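Local coordinates for StiE protein (Stigmatella aurantiaca, PDB 6ECX) that carries, in this fragment, the oxygen methyltransferase domain of a multifunctional polyketide synthase, which binds S-adenosylmethionine and probably methylates oxygen on intermediates of antibiotic biosynthesis, at residues H36-W40 with G98-D102; F15-V20 with E164-L168; D116-G122 with R142-S148. Numbering follows the deposited sequence.

Contact 1. Residues H36-W40 with G98-D102; sequences HFLTW and GHGSD. With SAM (S-adenosylmethionine), chain B.
An irregular loop, 36-40, with F37 and T39 beta-like and L38 near -96/15, lies over the glycine-rich turn 98-102 leading into helix 101-109; CA atoms are 6.4 Å apart for H36 and S101 and 6.9 Å for L38 and G98. S101, an m rotamer in the first helical turn, donates from OG to H36 O at 2.6 Å. L38 (m, t) directs CB toward the turn; its CD1 sits 4.0 Å from G98 CA and makes a CH-pi contact over the face of the m-rotamer H99 ring, 4.2 Å from the centroid. The CA-to-CB bond of F37 points away, yet chi1 m brings CE1 within 3.6 Å of S101 CB and D102 OD1; R77 forms a salt bridge with D102 and a cation-pi contact with F37. G98 has positive phi, and a CB there would collide with SAM. This is the glycine-rich motif of Rossmann-like methyltransferases. L38 N donates to SAM OXT at 3.1 Å, and a water joins OXT to H99 N: backbone amides hold the methionine carboxylate.

Contact 2. Residues F15-V20 with E164-L168; sequences FYDSLV and EVAGL. With SAM (S-adenosylmethionine), chain B.
The methyl-donor end of the S-adenosylmethionine pocket is bordered here by the N-terminal helix 11-19 and the turn after strand 157-163. Segment 15-20 is helical through L19, whereas 166-168 forms a 3-10 turn closed by L168 N to V165 O at 2.8 Å; E164, two residues before it, has positive phi (56/50). Y16 and L168 are nearest in register, CA to CA 5.8 Å. Y16 (chi1 m) points toward the turn, its ring face covering the G167-L168 peptide, with CD2 3.4 Å from G167 O and CD1 3.4 Å from L168 CG. A CB on G167 would clash with that ring. L168 (m, t) also reaches V20, CD2 to CG2 3.6 Å. E164 OE2 meets the F15 ring edge, 3.9 Å from CZ; E164 OE1 is hydrogen-bonded to Y285, and D193 to Y16 OH and G167 N. L19 CD1 lies 3.7 Å from SAM CE, and L168 CD1 3.6 Å from SAM C5'. Such an N-terminal helix, packed beside the transferable methyl, is found in class I methyltransferases.

Contact 3. Residues D116-G122 with R142-S148; sequences DGYTISG and RIFQRDS. With SAM (S-adenosylmethionine), chain B.
Strands 116-119 and 142-145 run parallel at the edge of the sheet, their axes 4.8 Å apart and their N-to-C directions 19° apart, with D116 opposite R142, G117 opposite I143 and Y118 opposite F144. R142 (m, t, m) begins the segment with a two-pronged salt bridge: NE to D116 OD1 2.8 Å, NH2 to D116 OD2 2.9 Å; D116 OD2 is also hydrogen-bonded to Y157. R142 O accepts from G117 N at 2.8 Å. I143 points to the opposite face from R142, against helix 122-134, which links the two strands in a beta-alpha-beta crossover. F144 N donates to G117 O (2.9 Å) and F144 O accepts from T119 N (3.0 Å); on the same face as D116, F144 CB lies 3.7 Å from Y118 CD1. Q145, with chi1 and chi2 both t, extends NE2 to I120 O at 3.3 Å. R146 lays CB over the Y118 ring, 3.7 Å from its centroid, and NE (3.0 Å) and NH2 (3.1 Å) both donate to Y118 OH, which D152 also engages. D147 and S148, in the loop after the strand, meet the adenine: D147 OD1 accepts from SAM N6 at 3.0 Å while OD2 forms a salt bridge with K150, S148 N donates to SAM N1 at 2.9 Å, and I120 CG2 approaches N1 to 3.4 Å. One acceptor for the exocyclic amine and one donor to N1 make the loops beyond the strands complementary to adenine.

All three contacts line one S-adenosylmethionine pocket, each facing mainly a different part of the ligand: contact 1 the methionine carboxylate, contact 2 the methyl group and C5', contact 3 the adenine and ribose. Contacts 1 and 2, centred about 9 and 10 Å from the chain centre, touch each other, T39 CB packing 3.5 Å from E164 OE1; contact 3, about 16 Å from that centre, touches neither and lies on the outer edge of the sheet. Its chemistry is accordingly that of paired strands plus a peripheral salt bridge, whereas contact 2 has no hydrogen bond between its segments and contact 1 a single direct one. Contacts 1 and 2 bring N-terminal elements onto the Rossmann-like core, whereas contact 3 lies within it.

Contact 1. Residues H36-W40 with G98-D102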
loop_
_atom_site.group_PDB
_atom_site.type_symbol
_atom_site.label_atom_id
_atom_site.label_comp_id
_atom_site.label_asym_id
_atom_site.label_seq_id
_atom_site.Cartn_x
_atom_site.Cartn_y
_atom_site.Cartn_z
ATOM N N HIS A 36 -9.430 1.563 -10.718
ATOM C CA HIS A 36 -9.566 2.611 -9.712
ATOM C C HIS A 36 -8.535 2.464 -8.594
ATOM O O HIS A 36 -8.088 3.458 -8.024
ATOM C CB HIS A 36 -10.981 2.610 -9.126
ATOM C CG HIS A 36 -11.981 3.352 -9.960
ATOM N ND1 HIS A 36 -13.316 3.008 -10.003
ATOM C CD2 HIS A 36 -11.844 4.427 -10.772
ATOM C CE1 HIS A 36 -13.955 3.837 -10.809
ATOM N NE2 HIS A 36 -13.086 4.707 -11.289
ATOM N N PHE A 37 -8.156 1.222 -8.290
ATOM C CA PHE A 37 -7.207 0.910 -7.227
ATOM C C PHE A 37 -5.889 0.427 -7.824
ATOM O O PHE A 37 -5.881 -0.470 -8.673
ATOM C CB PHE A 37 -7.776 -0.159 -6.289
ATOM C CG PHE A 37 -8.692 0.383 -5.229
ATOM C CD1 PHE A 37 -8.358 1.529 -4.522
ATOM C CD2 PHE A 37 -9.887 -0.258 -4.938
ATOM C CE1 PHE A 37 -9.198 2.024 -3.540
ATOM C CE2 PHE A 37 -10.731 0.232 -3.958
ATOM C CZ PHE A 37 -10.386 1.373 -3.260
ATOM N N LEU A 38 -4.777 1.009 -7.362
ATOM C CA LEU A 38 -3.442 0.637 -7.822
ATOM C C LEU A 38 -2.756 -0.377 -6.905
ATOM O O LEU A 38 -1.538 -0.564 -6.993
ATOM C CB LEU A 38 -2.574 1.887 -7.992
ATOM C CG LEU A 38 -3.073 2.852 -9.079
ATOM C CD1 LEU A 38 -2.194 4.089 -9.186
ATOM C CD2 LEU A 38 -3.178 2.146 -10.430
ATOM N N THR A 39 -3.505 -1.017 -6.017
ATOM C CA THR A 39 -3.100 -2.259 -5.380
ATOM C C THR A 39 -4.040 -3.349 -5.872
ATOM O O THR A 39 -5.114 -3.066 -6.411
ATOM C CB THR A 39 -3.183 -2.186 -3.854
ATOM O OG1 THR A 39 -4.545 -2.393 -3.463
ATOM C CG2 THR A 39 -2.695 -0.834 -3.337
ATOM N N TRP A 40 -3.652 -4.601 -5.659
ATOM C CA TRP A 40 -4.452 -5.706 -6.165
ATOM C C TRP A 40 -4.497 -6.805 -5.113
ATOM O O TRP A 40 -3.448 -7.228 -4.614
ATOM C CB TRP A 40 -3.887 -6.158 -7.511
ATOM C CG TRP A 40 -3.929 -4.995 -8.496
ATOM C CD1 TRP A 40 -5.039 -4.508 -9.124
ATOM C CD2 TRP A 40 -2.838 -4.143 -8.904
ATOM N NE1 TRP A 40 -4.710 -3.431 -9.911
ATOM C CE2 TRP A 40 -3.368 -3.186 -9.796
ATOM C CE3 TRP A 40 -1.467 -4.108 -8.614
ATOM C CZ2 TRP A 40 -2.577 -2.209 -10.401
ATOM C CZ3 TRP A 40 -0.685 -3.131 -9.218
ATOM C CH2 TRP A 40 -1.243 -2.198 -10.100
ATOM N N GLY A 98 -1.607 7.980 -5.654
ATOM C CA GLY A 98 -2.086 7.338 -6.875
ATOM C C GLY A 98 -3.135 8.164 -7.607
ATOM O O GLY A 98 -2.924 9.341 -7.927
ATOM N N HIS A 99 -4.281 7.538 -7.893
ATOM C CA HIS A 99 -5.414 8.195 -8.542
ATOM C C HIS A 99 -6.433 8.726 -7.542
ATOM O O HIS A 99 -7.546 9.089 -7.941
ATOM C CB HIS A 99 -6.104 7.235 -9.517
ATOM C CG HIS A 99 -5.249 6.839 -10.682
ATOM N ND1 HIS A 99 -4.358 7.705 -11.278
ATOM C CD2 HIS A 99 -5.146 5.670 -11.356
ATOM C CE1 HIS A 99 -3.744 7.086 -12.270
ATOM N NE2 HIS A 99 -4.203 5.849 -12.338
ATOM N N GLY A 100 -6.084 8.762 -6.257
ATOM C CA GLY A 100 -6.895 9.416 -5.248
ATOM C C GLY A 100 -8.071 8.625 -4.722
ATOM O O GLY A 100 -8.843 9.174 -3.917
ATOM N N SER A 101 -8.217 7.354 -5.107
ATOM C CA SER A 101 -9.388 6.571 -4.701
ATOM C C SER A 101 -9.504 6.453 -3.177
ATOM O O SER A 101 -10.594 6.607 -2.608
ATOM C CB SER A 101 -9.328 5.186 -5.345
ATOM O OG SER A 101 -9.326 5.301 -6.759
ATOM N N ASP A 102 -8.390 6.170 -2.500
ATOM C CA ASP A 102 -8.430 6.013 -1.044
ATOM C C ASP A 102 -8.858 7.306 -0.355
ATOM O O ASP A 102 -9.707 7.289 0.547
ATOM C CB ASP A 102 -7.067 5.554 -0.545
ATOM C CG ASP A 102 -6.783 4.107 -0.898
ATOM O OD1 ASP A 102 -7.617 3.237 -0.559
ATOM O OD2 ASP A 102 -5.734 3.835 -1.514
HETATM N N SAM B . -1.537 4.295 -2.798
HETATM C CA SAM B . -2.136 4.286 -4.126
HETATM C C SAM B . -3.059 3.088 -4.297
HETATM O O SAM B . -3.015 2.178 -3.474
HETATM O OXT SAM B . -3.860 2.996 -5.232
HETATM C CB SAM B . -1.050 4.274 -5.188
HETATM C CG SAM B . 0.012 3.199 -4.998
HETATM S SD SAM B . 1.121 3.157 -6.432
HETATM C CE SAM B . 1.581 1.405 -6.457
HETATM C "C5'" SAM B . 2.579 4.048 -5.833
HETATM C "C4'" SAM B . 2.329 5.550 -5.672
HETATM O "O4'" SAM B . 3.357 6.192 -4.932
HETATM C "C3'" SAM B . 2.219 6.334 -6.975
HETATM O "O3'" SAM B . 1.088 7.175 -6.828
HETATM C "C2'" SAM B . 3.471 7.201 -7.018
HETATM O "O2'" SAM B . 3.301 8.440 -7.676
HETATM C "C1'" SAM B . 3.703 7.428 -5.530
HETATM N N9 SAM B . 5.076 7.803 -5.138
HETATM C C8 SAM B . 6.222 7.093 -5.400
HETATM N N7 SAM B . 7.271 7.748 -4.838
HETATM C C5 SAM B . 6.819 8.868 -4.231
HETATM C C6 SAM B . 7.447 9.876 -3.523
HETATM N N6 SAM B . 8.766 9.862 -3.334
HETATM N N1 SAM B . 6.701 10.919 -2.998
HETATM C C2 SAM B . 5.337 10.953 -3.168
HETATM N N3 SAM B . 4.721 9.941 -3.874
HETATM C C4 SAM B . 5.439 8.915 -4.405
HETATM O O HOH W 1 -5.384 5.073 -6.657
#

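Contact 2. Residues F15-V20 with E164-L168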
loop_
_atom_site.group_PDB
_atom_site.type_symbol
_atom_site.label_atom_id
_atom_site.label_comp_id
_atom_site.label_asym_id
_atom_site.label_seq_id
_atom_site.Cartn_x
_atom_site.Cartn_y
_atom_site.Cartn_z
ATOM N N PHE A 15 10.147 -5.384 -8.466
ATOM C CA PHE A 15 8.715 -5.136 -8.607
ATOM C C PHE A 15 8.407 -3.643 -8.571
ATOM O O PHE A 15 7.508 -3.170 -9.276
ATOM C CB PHE A 15 7.957 -5.883 -7.507
ATOM C CG PHE A 15 6.643 -5.254 -7.121
ATOM C CD1 PHE A 15 5.492 -5.514 -7.845
ATOM C CD2 PHE A 15 6.553 -4.427 -6.011
ATOM C CE1 PHE A 15 4.281 -4.944 -7.483
ATOM C CE2 PHE A 15 5.346 -3.854 -5.648
ATOM C CZ PHE A 15 4.208 -4.117 -6.382
ATOM N N TYR A 16 9.142 -2.887 -7.756
ATOM C CA TYR A 16 8.885 -1.458 -7.630
ATOM C C TYR A 16 9.429 -0.671 -8.818
ATOM O O TYR A 16 8.888 0.388 -9.155
ATOM C CB TYR A 16 9.471 -0.949 -6.311
ATOM C CG TYR A 16 8.581 -1.211 -5.111
ATOM C CD1 TYR A 16 7.244 -0.831 -5.121
ATOM C CD2 TYR A 16 9.070 -1.852 -3.978
ATOM C CE1 TYR A 16 6.420 -1.063 -4.032
ATOM C CE2 TYR A 16 8.248 -2.097 -2.883
ATOM C CZ TYR A 16 6.926 -1.696 -2.920
ATOM O OH TYR A 16 6.104 -1.927 -1.847
ATOM N N ASP A 17 10.486 -1.165 -9.468
ATOM C CA ASP A 17 10.909 -0.565 -10.728
ATOM C C ASP A 17 9.873 -0.789 -11.822
ATOM O O ASP A 17 9.758 0.025 -12.745
ATOM C CB ASP A 17 12.263 -1.133 -11.156
ATOM C CG ASP A 17 13.379 -0.753 -10.207
ATOM O OD1 ASP A 17 13.342 0.371 -9.661
ATOM O OD2 ASP A 17 14.295 -1.579 -10.008
ATOM N N SER A 18 9.113 -1.881 -11.731
ATOM C CA SER A 18 8.066 -2.151 -12.709
ATOM C C SER A 18 6.937 -1.132 -12.604
ATOM O O SER A 18 6.460 -0.613 -13.621
ATOM C CB SER A 18 7.534 -3.572 -12.516
ATOM O OG SER A 18 6.805 -3.698 -11.307
ATOM N N LEU A 19 6.491 -0.839 -11.376
ATOM C CA LEU A 19 5.427 0.142 -11.181
ATOM C C LEU A 19 5.813 1.500 -11.750
ATOM O O LEU A 19 4.968 2.218 -12.297
ATOM C CB LEU A 19 5.090 0.262 -9.693
ATOM C CG LEU A 19 4.392 -0.933 -9.050
ATOM C CD1 LEU A 19 4.329 -0.761 -7.543
ATOM C CD2 LEU A 19 2.996 -1.100 -9.621
ATOM N N VAL A 20 7.086 1.866 -11.636
ATOM C CA VAL A 20 7.583 3.128 -12.171
ATOM C C VAL A 20 7.499 3.139 -13.695
ATOM O O VAL A 20 6.493 3.559 -14.268
ATOM C CB VAL A 20 9.027 3.389 -11.703
ATOM C CG1 VAL A 20 9.569 4.671 -12.323
ATOM C CG2 VAL A 20 9.089 3.447 -10.178
ATOM N N GLU A 164 1.696 0.581 -0.655
ATOM C CA GLU A 164 2.676 0.285 -1.701
ATOM C C GLU A 164 3.387 1.555 -2.172
ATOM O O GLU A 164 3.483 1.838 -3.369
ATOM C CB GLU A 164 2.012 -0.440 -2.871
ATOM C CG GLU A 164 1.433 -1.799 -2.538
ATOM C CD GLU A 164 0.865 -2.505 -3.765
ATOM O OE1 GLU A 164 0.060 -3.444 -3.597
ATOM O OE2 GLU A 164 1.228 -2.118 -4.899
ATOM N N VAL A 165 3.885 2.334 -1.210
ATOM C CA VAL A 165 4.549 3.600 -1.512
ATOM C C VAL A 165 5.953 3.626 -0.919
ATOM O O VAL A 165 6.936 3.876 -1.625
ATOM C CB VAL A 165 3.734 4.801 -0.990
ATOM C CG1 VAL A 165 4.420 6.096 -1.397
ATOM C CG2 VAL A 165 2.300 4.747 -1.493
ATOM N N ALA A 166 6.050 3.387 0.390
ATOM C CA ALA A 166 7.339 3.498 1.071
ATOM C C ALA A 166 8.402 2.636 0.400
ATOM O O ALA A 166 9.576 3.022 0.337
ATOM C CB ALA A 166 7.193 3.122 2.555
ATOM N N GLY A 167 8.006 1.477 -0.133
ATOM C CA GLY A 167 8.964 0.614 -0.809
ATOM C C GLY A 167 9.592 1.225 -2.048
ATOM O O GLY A 167 10.640 0.749 -2.506
ATOM N N LEU A 168 8.976 2.270 -2.599
ATOM C CA LEU A 168 9.427 2.940 -3.813
ATOM C C LEU A 168 10.335 4.130 -3.544
ATOM O O LEU A 168 10.854 4.720 -4.501
ATOM C CB LEU A 168 8.217 3.439 -4.609
ATOM C CG LEU A 168 7.461 2.504 -5.545
ATOM C CD1 LEU A 168 6.061 3.030 -5.808
ATOM C CD2 LEU A 168 8.217 2.371 -6.844
HETATM N N SAM B . -1.537 4.295 -2.798
HETATM C CA SAM B . -2.136 4.286 -4.126
HETATM C C SAM B . -3.059 3.088 -4.297
HETATM O O SAM B . -3.015 2.178 -3.474
HETATM O OXT SAM B . -3.860 2.996 -5.232
HETATM C CB SAM B . -1.050 4.274 -5.188
HETATM C CG SAM B . 0.012 3.199 -4.998
HETATM S SD SAM B . 1.121 3.157 -6.432
HETATM C CE SAM B . 1.581 1.405 -6.457
HETATM C "C5'" SAM B . 2.579 4.048 -5.833
HETATM C "C4'" SAM B . 2.329 5.550 -5.672
HETATM O "O4'" SAM B . 3.357 6.192 -4.932
HETATM C "C3'" SAM B . 2.219 6.334 -6.975
HETATM O "O3'" SAM B . 1.088 7.175 -6.828
HETATM C "C2'" SAM B . 3.471 7.201 -7.018
HETATM O "O2'" SAM B . 3.301 8.440 -7.676
HETATM C "C1'" SAM B . 3.703 7.428 -5.530
HETATM N N9 SAM B . 5.076 7.803 -5.138
HETATM C C8 SAM B . 6.222 7.093 -5.400
HETATM N N7 SAM B . 7.271 7.748 -4.838
HETATM C C5 SAM B . 6.819 8.868 -4.231
HETATM C C6 SAM B . 7.447 9.876 -3.523
HETATM N N6 SAM B . 8.766 9.862 -3.334
HETATM N N1 SAM B . 6.701 10.919 -2.998
HETATM C C2 SAM B . 5.337 10.953 -3.168
HETATM N N3 SAM B . 4.721 9.941 -3.874
HETATM C C4 SAM B . 5.439 8.915 -4.405
#

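Contact 3. Residues D116-G122 with R142-S148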
loop_
_atom_site.group_PDB
_atom_site.type_symbol
_atom_site.label_atom_id
_atom_site.label_comp_id
_atom_site.label_asym_id
_atom_site.label_seq_id
_atom_site.Cartn_x
_atom_site.Cartn_y
_atom_site.Cartn_z
ATOM N N ASP A 116 -5.076 15.243 2.727
ATOM C CA ASP A 116 -4.104 15.724 1.750
ATOM C C ASP A 116 -3.413 14.541 1.094
ATOM O O ASP A 116 -3.174 13.515 1.733
ATOM C CB ASP A 116 -3.054 16.631 2.412
ATOM C CG ASP A 116 -3.674 17.905 2.987
ATOM O OD1 ASP A 116 -4.575 18.438 2.316
ATOM O OD2 ASP A 116 -3.292 18.348 4.101
ATOM N N GLY A 117 -3.084 14.679 -0.181
ATOM C CA GLY A 117 -2.343 13.645 -0.889
ATOM C C GLY A 117 -1.123 14.218 -1.575
ATOM O O GLY A 117 -1.160 15.337 -2.098
ATOM N N TYR A 118 -0.029 13.451 -1.552
ATOM C CA TYR A 118 1.170 13.743 -2.338
ATOM C C TYR A 118 1.368 12.645 -3.372
ATOM O O TYR A 118 1.220 11.457 -3.062
ATOM C CB TYR A 118 2.446 13.798 -1.480
ATOM C CG TYR A 118 2.780 15.086 -0.756
ATOM C CD1 TYR A 118 1.879 16.130 -0.684
ATOM C CD2 TYR A 118 4.016 15.236 -0.113
ATOM C CE1 TYR A 118 2.195 17.289 -0.019
ATOM C CE2 TYR A 118 4.338 16.401 0.559
ATOM C CZ TYR A 118 3.415 17.429 0.594
ATOM O OH TYR A 118 3.703 18.610 1.247
ATOM N N THR A 119 1.711 13.038 -4.593
ATOM C CA THR A 119 2.218 12.106 -5.589
ATOM C C THR A 119 3.292 12.820 -6.395
ATOM O O THR A 119 3.225 14.033 -6.598
ATOM C CB THR A 119 1.106 11.591 -6.520
ATOM O OG1 THR A 119 1.667 10.737 -7.529
ATOM C CG2 THR A 119 0.392 12.754 -7.190
ATOM N N ILE A 120 4.299 12.068 -6.851
ATOM C CA ILE A 120 5.339 12.682 -7.670
ATOM C C ILE A 120 4.957 12.722 -9.138
ATOM O O ILE A 120 5.623 13.416 -9.923
ATOM C CB ILE A 120 6.697 11.968 -7.525
ATOM C CG1 ILE A 120 6.573 10.491 -7.897
ATOM C CG2 ILE A 120 7.257 12.158 -6.126
ATOM C CD1 ILE A 120 7.872 9.730 -7.763
ATOM N N SER A 121 3.905 12.011 -9.536
ATOM C CA SER A 121 3.461 12.023 -10.927
ATOM C C SER A 121 2.578 13.237 -11.188
ATOM O O SER A 121 1.512 13.382 -10.572
ATOM C CB SER A 121 2.705 10.737 -11.244
ATOM O OG SER A 121 2.047 10.840 -12.496
ATOM N N GLY A 122 3.019 14.106 -12.106
ATOM C CA GLY A 122 2.171 15.205 -12.543
ATOM C C GLY A 122 0.850 14.729 -13.118
ATOM O O GLY A 122 -0.203 15.319 -12.854
ATOM N N ARG A 142 -6.887 18.120 -0.605
ATOM C CA ARG A 142 -5.894 18.825 -1.413
ATOM C C ARG A 142 -4.890 17.826 -1.975
ATOM O O ARG A 142 -4.491 16.872 -1.292
ATOM C CB ARG A 142 -5.154 19.905 -0.616
ATOM C CG ARG A 142 -6.037 20.975 0.011
ATOM C CD ARG A 142 -5.182 21.922 0.836
ATOM N NE ARG A 142 -4.455 21.226 1.899
ATOM C CZ ARG A 142 -3.554 21.821 2.675
ATOM N NH1 ARG A 142 -3.286 23.106 2.486
ATOM N NH2 ARG A 142 -2.935 21.156 3.640
ATOM N N ILE A 143 -4.487 18.057 -3.220
ATOM C CA ILE A 143 -3.546 17.210 -3.943
ATOM C C ILE A 143 -2.315 18.035 -4.287
ATOM O O ILE A 143 -2.433 19.189 -4.714
ATOM C CB ILE A 143 -4.170 16.639 -5.234
ATOM C CG1 ILE A 143 -5.486 15.916 -4.917
ATOM C CG2 ILE A 143 -3.175 15.718 -5.941
ATOM C CD1 ILE A 143 -5.281 14.647 -4.063
ATOM N N PHE A 144 -1.135 17.445 -4.109
ATOM C CA PHE A 144 0.106 18.128 -4.446
ATOM C C PHE A 144 1.019 17.175 -5.194
ATOM O O PHE A 144 1.130 16.001 -4.830
ATOM C CB PHE A 144 0.848 18.634 -3.197
ATOM C CG PHE A 144 0.036 19.544 -2.308
ATOM C CD1 PHE A 144 -0.803 19.016 -1.324
ATOM C CD2 PHE A 144 0.149 20.922 -2.419
ATOM C CE1 PHE A 144 -1.528 19.851 -0.484
ATOM C CE2 PHE A 144 -0.574 21.765 -1.584
ATOM C CZ PHE A 144 -1.411 21.230 -0.615
ATOM N N GLN A 145 1.664 17.684 -6.239
ATOM C CA GLN A 145 2.762 16.983 -6.894
ATOM C C GLN A 145 4.015 17.309 -6.097
ATOM O O GLN A 145 4.694 18.306 -6.338
ATOM C CB GLN A 145 2.899 17.402 -8.359
ATOM C CG GLN A 145 3.851 16.505 -9.154
ATOM C CD GLN A 145 4.249 17.110 -10.489
ATOM O OE1 GLN A 145 3.851 18.227 -10.819
ATOM N NE2 GLN A 145 5.033 16.373 -11.263
ATOM N N ARG A 146 4.315 16.469 -5.103
ATOM C CA ARG A 146 5.434 16.709 -4.207
ATOM C C ARG A 146 6.041 15.369 -3.812
ATOM O O ARG A 146 5.418 14.313 -3.954
ATOM C CB ARG A 146 5.010 17.515 -2.959
ATOM C CG ARG A 146 4.410 18.888 -3.281
ATOM C CD ARG A 146 4.973 19.995 -2.423
ATOM N NE ARG A 146 4.175 20.197 -1.226
ATOM C CZ ARG A 146 3.506 21.309 -0.944
ATOM N NH1 ARG A 146 3.551 22.345 -1.764
ATOM N NH2 ARG A 146 2.808 21.392 0.180
ATOM N N ASP A 147 7.283 15.426 -3.342
ATOM C CA ASP A 147 8.070 14.242 -3.021
ATOM C C ASP A 147 8.073 14.056 -1.511
ATOM O O ASP A 147 8.613 14.891 -0.781
ATOM C CB ASP A 147 9.498 14.386 -3.559
ATOM C CG ASP A 147 10.352 13.135 -3.335
ATOM O OD1 ASP A 147 10.135 12.390 -2.349
ATOM O OD2 ASP A 147 11.260 12.904 -4.163
ATOM N N SER A 148 7.491 12.939 -1.059
ATOM C CA SER A 148 7.262 12.686 0.362
ATOM C C SER A 148 8.552 12.503 1.158
ATOM O O SER A 148 8.511 12.562 2.390
ATOM C CB SER A 148 6.368 11.455 0.521
ATOM O OG SER A 148 5.090 11.669 -0.060
HETATM N N SAM B . -1.537 4.295 -2.798
HETATM C CA SAM B . -2.136 4.286 -4.126
HETATM C C SAM B . -3.059 3.088 -4.297
HETATM O O SAM B . -3.015 2.178 -3.474
HETATM O OXT SAM B . -3.860 2.996 -5.232
HETATM C CB SAM B . -1.050 4.274 -5.188
HETATM C CG SAM B . 0.012 3.199 -4.998
HETATM S SD SAM B . 1.121 3.157 -6.432
HETATM C CE SAM B . 1.581 1.405 -6.457
HETATM C "C5'" SAM B . 2.579 4.048 -5.833
HETATM C "C4'" SAM B . 2.329 5.550 -5.672
HETATM O "O4'" SAM B . 3.357 6.192 -4.932
HETATM C "C3'" SAM B . 2.219 6.334 -6.975
HETATM O "O3'" SAM B . 1.088 7.175 -6.828
HETATM C "C2'" SAM B . 3.471 7.201 -7.018
HETATM O "O2'" SAM B . 3.301 8.440 -7.676
HETATM C "C1'" SAM B . 3.703 7.428 -5.530
HETATM N N9 SAM B . 5.076 7.803 -5.138
HETATM C C8 SAM B . 6.222 7.093 -5.400
HETATM N N7 SAM B . 7.271 7.748 -4.838
HETATM C C5 SAM B . 6.819 8.868 -4.231
HETATM C C6 SAM B . 7.447 9.876 -3.523
HETATM N N6 SAM B . 8.766 9.862 -3.334
HETATM N N1 SAM B . 6.701 10.919 -2.998
HETATM C C2 SAM B . 5.337 10.953 -3.168
HETATM N N3 SAM B . 4.721 9.941 -3.874
HETATM C C4 SAM B . 5.439 8.915 -4.405
#